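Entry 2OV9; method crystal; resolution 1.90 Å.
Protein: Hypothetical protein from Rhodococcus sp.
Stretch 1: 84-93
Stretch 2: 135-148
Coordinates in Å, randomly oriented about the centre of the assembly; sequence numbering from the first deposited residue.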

# COMPACT_ATOMS: atom_id res chain seq x y z
N GLY B 84 -12.60 17.46 1.10
CA GLY B 84 -12.01 17.33 2.43
C GLY B 84 -11.18 16.07 2.48
O GLY B 84 -11.07 15.36 1.49
N VAL B 85 -10.60 15.78 3.64
CA VAL B 85 -9.71 14.62 3.75
C VAL B 85 -10.52 13.31 3.78
O VAL B 85 -11.51 13.21 4.51
CB VAL B 85 -8.80 14.77 5.00
CG1 VAL B 85 -7.88 13.61 5.15
CG2 VAL B 85 -7.99 16.08 4.91
N THR B 86 -10.09 12.33 2.97
CA THR B 86 -10.71 10.99 2.86
C THR B 86 -10.66 10.23 4.18
O THR B 86 -9.80 10.50 5.03
CB THR B 86 -10.00 10.11 1.83
OG1 THR B 86 -8.63 9.95 2.23
CG2 THR B 86 -10.04 10.74 0.45
N ARG B 87 -11.55 9.24 4.32
CA ARG B 87 -11.63 8.44 5.54
C ARG B 87 -11.59 6.90 5.28
O ARG B 87 -11.75 6.11 6.21
CB ARG B 87 -12.94 8.80 6.23
CG ARG B 87 -12.82 8.86 7.71
CD ARG B 87 -14.19 8.96 8.34
NE ARG B 87 -14.17 8.55 9.74
CZ ARG B 87 -14.49 7.33 10.16
NH1 ARG B 87 -14.83 6.39 9.29
NH2 ARG B 87 -14.46 7.06 11.46
N HIS B 88 -11.43 6.51 4.02
CA HIS B 88 -11.60 5.12 3.60
C HIS B 88 -10.35 4.60 2.92
O HIS B 88 -10.32 3.47 2.41
CB HIS B 88 -12.71 5.06 2.56
CG HIS B 88 -12.40 5.84 1.32
ND1 HIS B 88 -12.79 7.16 1.16
CD2 HIS B 88 -11.71 5.52 0.20
CE1 HIS B 88 -12.37 7.60 -0.01
NE2 HIS B 88 -11.71 6.62 -0.62
N ASP B 89 -9.33 5.46 2.88
CA ASP B 89 -8.15 5.25 2.08
C ASP B 89 -7.18 4.26 2.76
O ASP B 89 -7.26 4.06 3.97
CB ASP B 89 -7.48 6.60 1.87
CG ASP B 89 -6.96 7.16 3.15
OD1 ASP B 89 -7.71 7.83 3.88
OD2 ASP B 89 -5.79 6.90 3.45
N PRO B 90 -6.29 3.61 1.98
CA PRO B 90 -5.31 2.69 2.56
C PRO B 90 -4.12 3.28 3.31
O PRO B 90 -3.19 2.54 3.63
CB PRO B 90 -4.84 1.85 1.36
CG PRO B 90 -5.04 2.75 0.17
CD PRO B 90 -6.24 3.61 0.50
N VAL B 91 -4.13 4.58 3.60
CA VAL B 91 -3.04 5.19 4.38
C VAL B 91 -3.54 5.60 5.76
O VAL B 91 -2.86 5.34 6.76
CB VAL B 91 -2.43 6.43 3.65
CG1 VAL B 91 -1.30 7.07 4.49
CG2 VAL B 91 -1.92 6.05 2.25
N THR B 92 -4.73 6.20 5.80
CA THR B 92 -5.26 6.79 7.03
C THR B 92 -6.63 6.22 7.47
O THR B 92 -7.12 6.60 8.54
CB THR B 92 -5.43 8.34 6.91
OG1 THR B 92 -6.63 8.63 6.17
CG2 THR B 92 -4.23 9.00 6.21
N GLY B 93 -7.24 5.36 6.66
CA GLY B 93 -8.61 4.91 6.92
C GLY B 93 -8.74 4.06 8.18
O GLY B 93 -8.16 3.00 8.25
N ALA B 135 6.33 5.46 -1.19
CA ALA B 135 5.70 6.24 -2.26
C ALA B 135 4.20 6.40 -1.99
O ALA B 135 3.65 7.51 -2.18
CB ALA B 135 5.96 5.56 -3.65
N LEU B 136 3.55 5.32 -1.53
CA LEU B 136 2.10 5.37 -1.25
C LEU B 136 1.83 6.38 -0.15
O LEU B 136 0.92 7.22 -0.27
CB LEU B 136 1.55 3.98 -0.86
CG LEU B 136 0.23 3.88 -0.07
CD1 LEU B 136 -1.04 4.28 -0.88
CD2 LEU B 136 0.04 2.46 0.40
N LEU B 137 2.58 6.29 0.95
CA LEU B 137 2.35 7.19 2.09
C LEU B 137 2.55 8.64 1.66
O LEU B 137 1.72 9.50 1.96
CB LEU B 137 3.29 6.88 3.28
CG LEU B 137 3.27 5.47 3.88
CD1 LEU B 137 4.04 5.39 5.22
CD2 LEU B 137 1.86 5.01 4.05
N LEU B 138 3.64 8.89 0.94
CA LEU B 138 4.00 10.28 0.52
C LEU B 138 2.96 10.83 -0.46
O LEU B 138 2.54 11.98 -0.36
CB LEU B 138 5.42 10.36 -0.07
CG LEU B 138 6.52 10.39 1.02
CD1 LEU B 138 7.89 10.19 0.41
CD2 LEU B 138 6.50 11.70 1.77
N ASP B 139 2.53 10.00 -1.41
CA ASP B 139 1.47 10.42 -2.31
C ASP B 139 0.26 10.96 -1.52
O ASP B 139 -0.20 12.10 -1.73
CB ASP B 139 1.05 9.25 -3.22
CG ASP B 139 -0.08 9.62 -4.15
OD1 ASP B 139 0.18 10.26 -5.17
OD2 ASP B 139 -1.24 9.29 -3.86
N HIS B 140 -0.25 10.14 -0.60
CA HIS B 140 -1.38 10.54 0.23
C HIS B 140 -1.15 11.80 1.05
O HIS B 140 -2.01 12.67 1.10
CB HIS B 140 -1.80 9.43 1.19
CG HIS B 140 -3.16 9.67 1.76
ND1 HIS B 140 -4.31 9.43 1.03
CD2 HIS B 140 -3.56 10.22 2.93
CE1 HIS B 140 -5.36 9.79 1.74
NE2 HIS B 140 -4.94 10.26 2.90
N VAL B 141 -0.01 11.87 1.73
CA VAL B 141 0.34 13.09 2.46
C VAL B 141 0.28 14.35 1.60
O VAL B 141 -0.18 15.40 2.08
CB VAL B 141 1.72 12.97 3.15
CG1 VAL B 141 2.06 14.25 3.88
CG2 VAL B 141 1.66 11.83 4.15
N LEU B 142 0.77 14.27 0.35
CA LEU B 142 0.69 15.42 -0.57
C LEU B 142 -0.77 15.81 -0.83
O LEU B 142 -1.09 16.99 -0.89
CB LEU B 142 1.39 15.15 -1.92
CG LEU B 142 2.90 14.83 -1.89
CD1 LEU B 142 3.44 14.78 -3.30
CD2 LEU B 142 3.63 15.87 -1.06
N GLY B 143 -1.63 14.81 -0.99
CA GLY B 143 -3.08 15.06 -1.11
C GLY B 143 -3.67 15.80 0.08
O GLY B 143 -4.47 16.72 -0.06
N VAL B 144 -3.26 15.39 1.27
CA VAL B 144 -3.73 16.01 2.48
C VAL B 144 -3.16 17.42 2.60
O VAL B 144 -3.86 18.34 3.02
CB VAL B 144 -3.36 15.17 3.72
CG1 VAL B 144 -3.78 15.87 5.00
CG2 VAL B 144 -4.00 13.79 3.64
N ALA B 145 -1.87 17.58 2.27
CA ALA B 145 -1.24 18.91 2.29
C ALA B 145 -1.96 19.85 1.34
O ALA B 145 -2.18 21.02 1.65
CB ALA B 145 0.23 18.84 1.95
N ASN B 146 -2.36 19.35 0.18
CA ASN B 146 -3.16 20.18 -0.70
C ASN B 146 -4.51 20.57 -0.11
O ASN B 146 -4.93 21.72 -0.26
CB ASN B 146 -3.35 19.50 -2.06
CG ASN B 146 -2.07 19.43 -2.88
OD1 ASN B 146 -1.14 20.19 -2.65
ND2 ASN B 146 -2.04 18.55 -3.88
N ALA B 147 -5.22 19.64 0.53
CA ALA B 147 -6.50 19.97 1.18
C ALA B 147 -6.29 21.07 2.23
O ALA B 147 -7.02 22.05 2.27
CB ALA B 147 -7.12 18.74 1.84
N TRP B 148 -5.27 20.89 3.06
CA TRP B 148 -4.96 21.79 4.16
C TRP B 148 -4.53 23.16 3.66
O TRP B 148 -4.70 24.19 4.34
CB TRP B 148 -3.89 21.15 5.05
CG TRP B 148 -3.40 21.98 6.21
CD1 TRP B 148 -2.12 22.46 6.39
CD2 TRP B 148 -4.14 22.39 7.38
NE1 TRP B 148 -2.03 23.15 7.58
CE2 TRP B 148 -3.25 23.13 8.21
CE3 TRP B 148 -5.47 22.23 7.79
CZ2 TRP B 148 -3.65 23.68 9.43
CZ3 TRP B 148 -5.87 22.79 9.02
CH2 TRP B 148 -4.96 23.51 9.82

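Residues 135-148 form a continuous helix, its backbone closed by i to i+4 hydrogen bonds, while residues 84-93 run beside it without regular secondary structure. The two approach most closely in backbone at V85 and V144, whose CA atoms lie 6.3 Å apart, and at V91 and L137, whose CA atoms lie 6.2 Å apart. No hydrogen bond joins the stretches, so side-chain packing holds this contact together.

The loop is organised by D89. With chi1 in p, its carboxylate is turned back onto its own segment: D89 OD1 accepts from T86 OG1 (2.8 Å) and T92 OG1 (2.7 Å), while D89 OD2 accepts from V91 N (2.9 Å) and T92 N (2.7 Å). Both threonines also adopt p, which places each OG1 within reach of that carboxylate. A short acceptor with two oxygens suits this place, since it can gather four donors, one from T86 before it and three from the turn after it; G93 N to D89 O (3.0 Å) helps close that turn.

H140, in t, projects from the helix into this network. D89 OD2 lies over one face of the H140 ring, and T86 OG1 lies at its edge, 3.3 Å from H140 CE1. T92 OG1 being engaged with D89, T92 CG2 is left to pack 3.6 Å from H140 CD2.

V91, also t, points toward the helix, and its branching at CB lets one short side chain offer methyls to two leucines: V91 CG2 lies 3.7 Å from L136 CD1 and 3.5 Å from H140 CB, and V91 CG1 lies 3.8 Å from L137 CD2. V91 CB makes an off-centre CH-pi contact, 4.2 Å from the centroid of the H140 ring. L137 leaves the helix sideways, yet its m,t conformation brings its end nearer the loop. At the other end, the branching of V85, in t, likewise serves two partners: V85 CG1 lies 4.2 Å from V144 CG2, and V85 CG2 4.2 Å from A147 CB, the lone methyl of a small residue.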